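Broad specificity aminotransferase (Leishmania mexicana, PDB 4WB0) probably transfers amino groups between L-aspartate, other amino acids and 2-oxo acids such as 2-oxoglutarate, using pyridoxal 5'-phosphate as cofactor. Local coordinates at residues A120-H125 with S286-L291; T109-G114 with A254-K259. All coordinates share one frame; numbering follows the deposited sequence.

Contact 1. Residues A120-H125 with S286-L291; sequences AKLLTH and SVMDSL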
# COMPACT_ATOMS: atom_id res chain seq x y z
N ALA A 120 -4.32 -12.55 5.36
CA ALA A 120 -3.58 -13.38 6.33
C ALA A 120 -3.56 -12.71 7.72
O ALA A 120 -3.66 -13.41 8.73
CB ALA A 120 -2.21 -13.61 5.89
N LYS A 121 -3.45 -11.37 7.78
CA LYS A 121 -3.51 -10.73 9.08
C LYS A 121 -4.90 -10.83 9.72
O LYS A 121 -5.02 -11.09 10.93
CB LYS A 121 -3.12 -9.25 8.97
CG LYS A 121 -1.64 -9.05 8.60
CD LYS A 121 -1.30 -7.54 8.48
CE LYS A 121 0.09 -7.32 7.97
NZ LYS A 121 0.20 -5.87 7.61
N LEU A 122 -5.92 -10.61 8.88
CA LEU A 122 -7.30 -10.65 9.34
C LEU A 122 -7.57 -12.00 10.00
O LEU A 122 -8.18 -12.08 11.08
CB LEU A 122 -8.24 -10.40 8.15
CG LEU A 122 -9.71 -10.63 8.48
CD1 LEU A 122 -10.22 -9.57 9.46
CD2 LEU A 122 -10.47 -10.62 7.14
N LEU A 123 -7.07 -13.04 9.37
CA LEU A 123 -7.37 -14.40 9.79
C LEU A 123 -6.78 -14.67 11.17
O LEU A 123 -7.29 -15.48 11.92
CB LEU A 123 -6.86 -15.40 8.77
CG LEU A 123 -7.76 -15.62 7.51
CD1 LEU A 123 -7.01 -16.40 6.56
CD2 LEU A 123 -9.06 -16.35 7.81
N THR A 124 -5.73 -13.94 11.54
CA THR A 124 -5.16 -14.12 12.87
C THR A 124 -6.09 -13.59 13.95
O THR A 124 -5.89 -13.87 15.12
CB THR A 124 -3.80 -13.41 13.09
OG1 THR A 124 -4.02 -12.00 13.11
CG2 THR A 124 -2.78 -13.77 12.01
N HIS A 125 -7.13 -12.86 13.58
CA HIS A 125 -8.10 -12.39 14.57
C HIS A 125 -9.24 -13.37 14.76
O HIS A 125 -10.10 -13.15 15.59
CB HIS A 125 -8.67 -11.01 14.16
CG HIS A 125 -7.70 -9.89 14.31
ND1 HIS A 125 -6.76 -9.58 13.35
CD2 HIS A 125 -7.49 -9.02 15.32
CE1 HIS A 125 -6.03 -8.56 13.75
NE2 HIS A 125 -6.45 -8.20 14.95
N SER A 286 -14.69 -3.52 10.48
CA SER A 286 -13.98 -2.65 11.40
C SER A 286 -12.54 -3.17 11.65
O SER A 286 -11.63 -2.36 11.90
CB SER A 286 -14.75 -2.49 12.71
OG SER A 286 -14.61 -3.58 13.61
N VAL A 287 -12.32 -4.50 11.59
CA VAL A 287 -10.98 -5.03 11.77
C VAL A 287 -10.14 -4.75 10.52
O VAL A 287 -9.00 -4.27 10.61
CB VAL A 287 -11.02 -6.54 12.08
CG1 VAL A 287 -9.63 -7.06 12.19
CG2 VAL A 287 -11.72 -6.76 13.40
N MET A 288 -10.69 -5.07 9.37
CA MET A 288 -10.01 -4.76 8.12
C MET A 288 -9.64 -3.29 8.03
O MET A 288 -8.56 -2.96 7.54
CB MET A 288 -10.89 -5.08 6.91
CG MET A 288 -11.06 -6.57 6.57
SD MET A 288 -12.17 -6.71 5.14
CE MET A 288 -12.18 -8.47 4.88
N ASP A 289 -10.54 -2.40 8.44
CA ASP A 289 -10.27 -0.99 8.33
C ASP A 289 -9.13 -0.57 9.32
O ASP A 289 -8.32 0.33 9.00
CB ASP A 289 -11.52 -0.14 8.57
CG ASP A 289 -12.48 -0.08 7.34
OD1 ASP A 289 -12.17 -0.57 6.23
OD2 ASP A 289 -13.58 0.50 7.49
N SER A 290 -9.04 -1.20 10.49
CA SER A 290 -8.02 -0.78 11.45
C SER A 290 -6.65 -1.27 10.95
O SER A 290 -5.63 -0.61 11.13
CB SER A 290 -8.32 -1.32 12.87
OG SER A 290 -8.30 -2.73 12.86
N LEU A 291 -6.65 -2.44 10.34
CA LEU A 291 -5.41 -3.00 9.79
C LEU A 291 -4.90 -2.10 8.68
O LEU A 291 -3.70 -1.87 8.54
CB LEU A 291 -5.64 -4.42 9.26
CG LEU A 291 -5.77 -5.46 10.39
CD1 LEU A 291 -6.23 -6.79 9.77
CD2 LEU A 291 -4.45 -5.67 11.08
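Leu122 meets Val287, Met288 and Leu291 and, with Leu291, makes the largest share of this contact. At its root, CB lies 4.4 Å from Leu291 CD1, a loose approach. CG is anti to the backbone N (chi1 171°), which carries the branched end away from the helix and toward residues 286-291. There the two methyls divide the partners: CD1 meets Val287 CG1 at 3.8 Å, while CD2 sits 3.6 Å from Met288 CE, the tip of an extended thioether chain. Leu291 enters one turn further along, its CD1 reaching Lys121 CB at 4.0 Å.

His125 adds a ring to the contact. Val287 CG1 stands over the middle of its imidazole, 4.0 Å from the centroid and 11° off the ring normal, a CH-pi geometry. A weak hydrogen bond from His125 ND1 to Lys121 O (3.3 Å) may help hold the ring's rotation. The same carbonyl oxygen accepts a shorter bond from Thr124 OG1 (2.6 Å), in the carbonyl plane. Lys121 itself turns its ammonium outside the pair, to Glu295 and an acidic side chain of the other subunit.

Met288 also touches Val105 and Val107 of strand 104-110, and Leu122 packs on an aromatic side chain of the other subunit. Apolar helix pairing of this kind, set between sheet and dimer partner, fits the large domain of class I aminotransferases.

Contact 2. Residues T109-G114 with A254-K259; sequences TLSGTG and AQSFSK. With CAC (cacodylate ion), chain C.
Gly112 and Ser256 bring the start of helix 111-123 against the end of strand 252-256, with their CA atoms only 4.4 Å apart. The tight part is here: Gly112 N lies 3.6 Å from Ser256 CB, and a CB on Gly112 would crowd Ser256 CB and run into a cacodylate methyl. Toward Ala254 the fit, though buried, slackens, with Gly112 O 4.3 Å from Ala254 CB; Gln255 CB points away from residues 109-114, and its amide is hydrogen-bonded to Thr270 OG1 and Ala90 O.

Beside the tight part the segments hold a cacodylate ion, probably from the crystallisation liquor. Its O2 takes two bonds from Thr113: from the backbone N, 3.0 Å long at 163°, and from OG1 at 2.7 Å. The threonine hydroxyl lies beside its own backbone N (chi1 -61°), which lets both donors converge on one oxygen. Ser258 OG donates to cacodylate O1 at 2.6 Å and accepts from Ser111 OG at 3.0 Å, so the Ser111 hydroxyl is second-shell and can position Ser258 OG. Ser256 OG accepts from Ser258 N at 3.0 Å, an ST turn tying the hydroxyl to the start of the loop.

Arg267 and the other subunit also bind the ion. A helix-start N-H, hydroxyls and a guanidinium together suit an anion; as in related aminotransferases, the phosphate of pyridoxal 5'-phosphate probably sits here, and the helix end would add to its attraction.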
# COMPACT_ATOMS: atom_id res chain seq x y z
N THR A 109 -7.61 -3.32 -2.13
CA THR A 109 -6.28 -3.61 -1.59
C THR A 109 -5.22 -3.22 -2.60
O THR A 109 -5.54 -2.90 -3.73
CB THR A 109 -6.12 -5.10 -1.29
OG1 THR A 109 -6.41 -5.77 -2.51
CG2 THR A 109 -7.13 -5.56 -0.28
N LEU A 110 -3.94 -3.29 -2.18
CA LEU A 110 -2.79 -3.09 -3.03
C LEU A 110 -2.54 -4.34 -3.84
O LEU A 110 -1.56 -5.07 -3.63
CB LEU A 110 -1.53 -2.73 -2.21
CG LEU A 110 -1.37 -1.26 -1.84
CD1 LEU A 110 -1.22 -0.44 -3.10
CD2 LEU A 110 -2.51 -0.62 -1.16
N SER A 111 -3.42 -4.53 -4.81
CA SER A 111 -3.38 -5.67 -5.71
C SER A 111 -3.50 -6.95 -4.93
O SER A 111 -3.99 -6.94 -3.82
CB SER A 111 -2.10 -5.68 -6.52
OG SER A 111 -2.36 -6.35 -7.71
N GLY A 112 -3.14 -8.07 -5.55
CA GLY A 112 -3.20 -9.35 -4.90
C GLY A 112 -2.30 -9.53 -3.71
O GLY A 112 -2.73 -10.12 -2.74
N THR A 113 -1.04 -9.11 -3.78
CA THR A 113 -0.12 -9.17 -2.65
C THR A 113 -0.73 -8.51 -1.43
O THR A 113 -0.75 -9.05 -0.33
CB THR A 113 1.20 -8.51 -2.96
OG1 THR A 113 1.84 -9.14 -4.07
CG2 THR A 113 2.17 -8.58 -1.75
N GLY A 114 -1.24 -7.30 -1.63
CA GLY A 114 -1.92 -6.57 -0.58
C GLY A 114 -3.12 -7.29 -0.00
O GLY A 114 -3.29 -7.29 1.22
N ALA A 254 -8.65 -13.22 -2.37
CA ALA A 254 -7.70 -12.15 -2.79
C ALA A 254 -7.63 -12.06 -4.30
O ALA A 254 -7.36 -13.03 -4.99
CB ALA A 254 -6.34 -12.43 -2.22
N GLN A 255 -7.90 -10.86 -4.82
CA GLN A 255 -8.07 -10.63 -6.25
C GLN A 255 -7.08 -9.59 -6.74
O GLN A 255 -6.90 -8.57 -6.06
CB GLN A 255 -9.48 -10.19 -6.48
CG GLN A 255 -9.83 -9.83 -7.84
CD GLN A 255 -11.29 -9.42 -7.88
OE1 GLN A 255 -11.70 -8.47 -7.19
NE2 GLN A 255 -12.08 -10.17 -8.61
N SER A 256 -6.53 -9.82 -7.91
CA SER A 256 -5.59 -8.92 -8.61
C SER A 256 -6.05 -8.58 -10.04
O SER A 256 -6.57 -9.44 -10.75
CB SER A 256 -4.23 -9.55 -8.68
OG SER A 256 -3.31 -8.77 -9.47
N PHE A 257 -5.84 -7.32 -10.43
CA PHE A 257 -6.01 -6.86 -11.80
C PHE A 257 -4.68 -6.60 -12.52
O PHE A 257 -4.63 -6.02 -13.61
CB PHE A 257 -6.90 -5.63 -11.79
CG PHE A 257 -8.32 -5.98 -11.51
CD1 PHE A 257 -8.76 -6.05 -10.21
CD2 PHE A 257 -9.20 -6.31 -12.54
CE1 PHE A 257 -10.02 -6.41 -9.93
CE2 PHE A 257 -10.52 -6.68 -12.23
CZ PHE A 257 -10.90 -6.75 -10.91
N SER A 258 -3.56 -7.01 -11.92
CA SER A 258 -2.27 -6.76 -12.55
C SER A 258 -2.14 -7.45 -13.88
O SER A 258 -1.64 -6.87 -14.85
CB SER A 258 -1.12 -7.23 -11.65
OG SER A 258 -1.11 -6.47 -10.45
N LYS A 259 -2.51 -8.73 -13.91
CA LYS A 259 -2.25 -9.51 -15.09
C LYS A 259 -3.36 -9.44 -16.15
O LYS A 259 -3.04 -9.26 -17.32
CB LYS A 259 -1.96 -10.99 -14.72
CG LYS A 259 -0.52 -11.24 -14.15
CD LYS A 259 -0.60 -11.44 -12.66
CE LYS A 259 0.75 -11.13 -11.93
NZ LYS A 259 1.93 -11.77 -12.51
AS CAC C . 0.49 -8.73 -7.60
O1 CAC C . 0.72 -7.58 -8.91
O2 CAC C . 0.44 -7.95 -6.06
C1 CAC C . -1.03 -9.91 -7.93
C2 CAC C . 2.05 -9.91 -7.55

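Helix 111-123 joins the two contacts: its first turn faces the cacodylate in contact 2, and its last turn packs on helix 281-293 in contact 1. Their centres are about 17 Å apart and their nearest atoms about 7 Å, so they do not touch. Contact 2 is the deeper, its centre about 8 Å from that of the chain against about 21 Å for contact 1. Strand 104-110 gives a second connection, since it runs into residues 109-114 and the same strand also touches contact 1. Both contacts reach the other subunit, consistent with the apolar helix pair and the probable phosphate site both bordering the dimer interface.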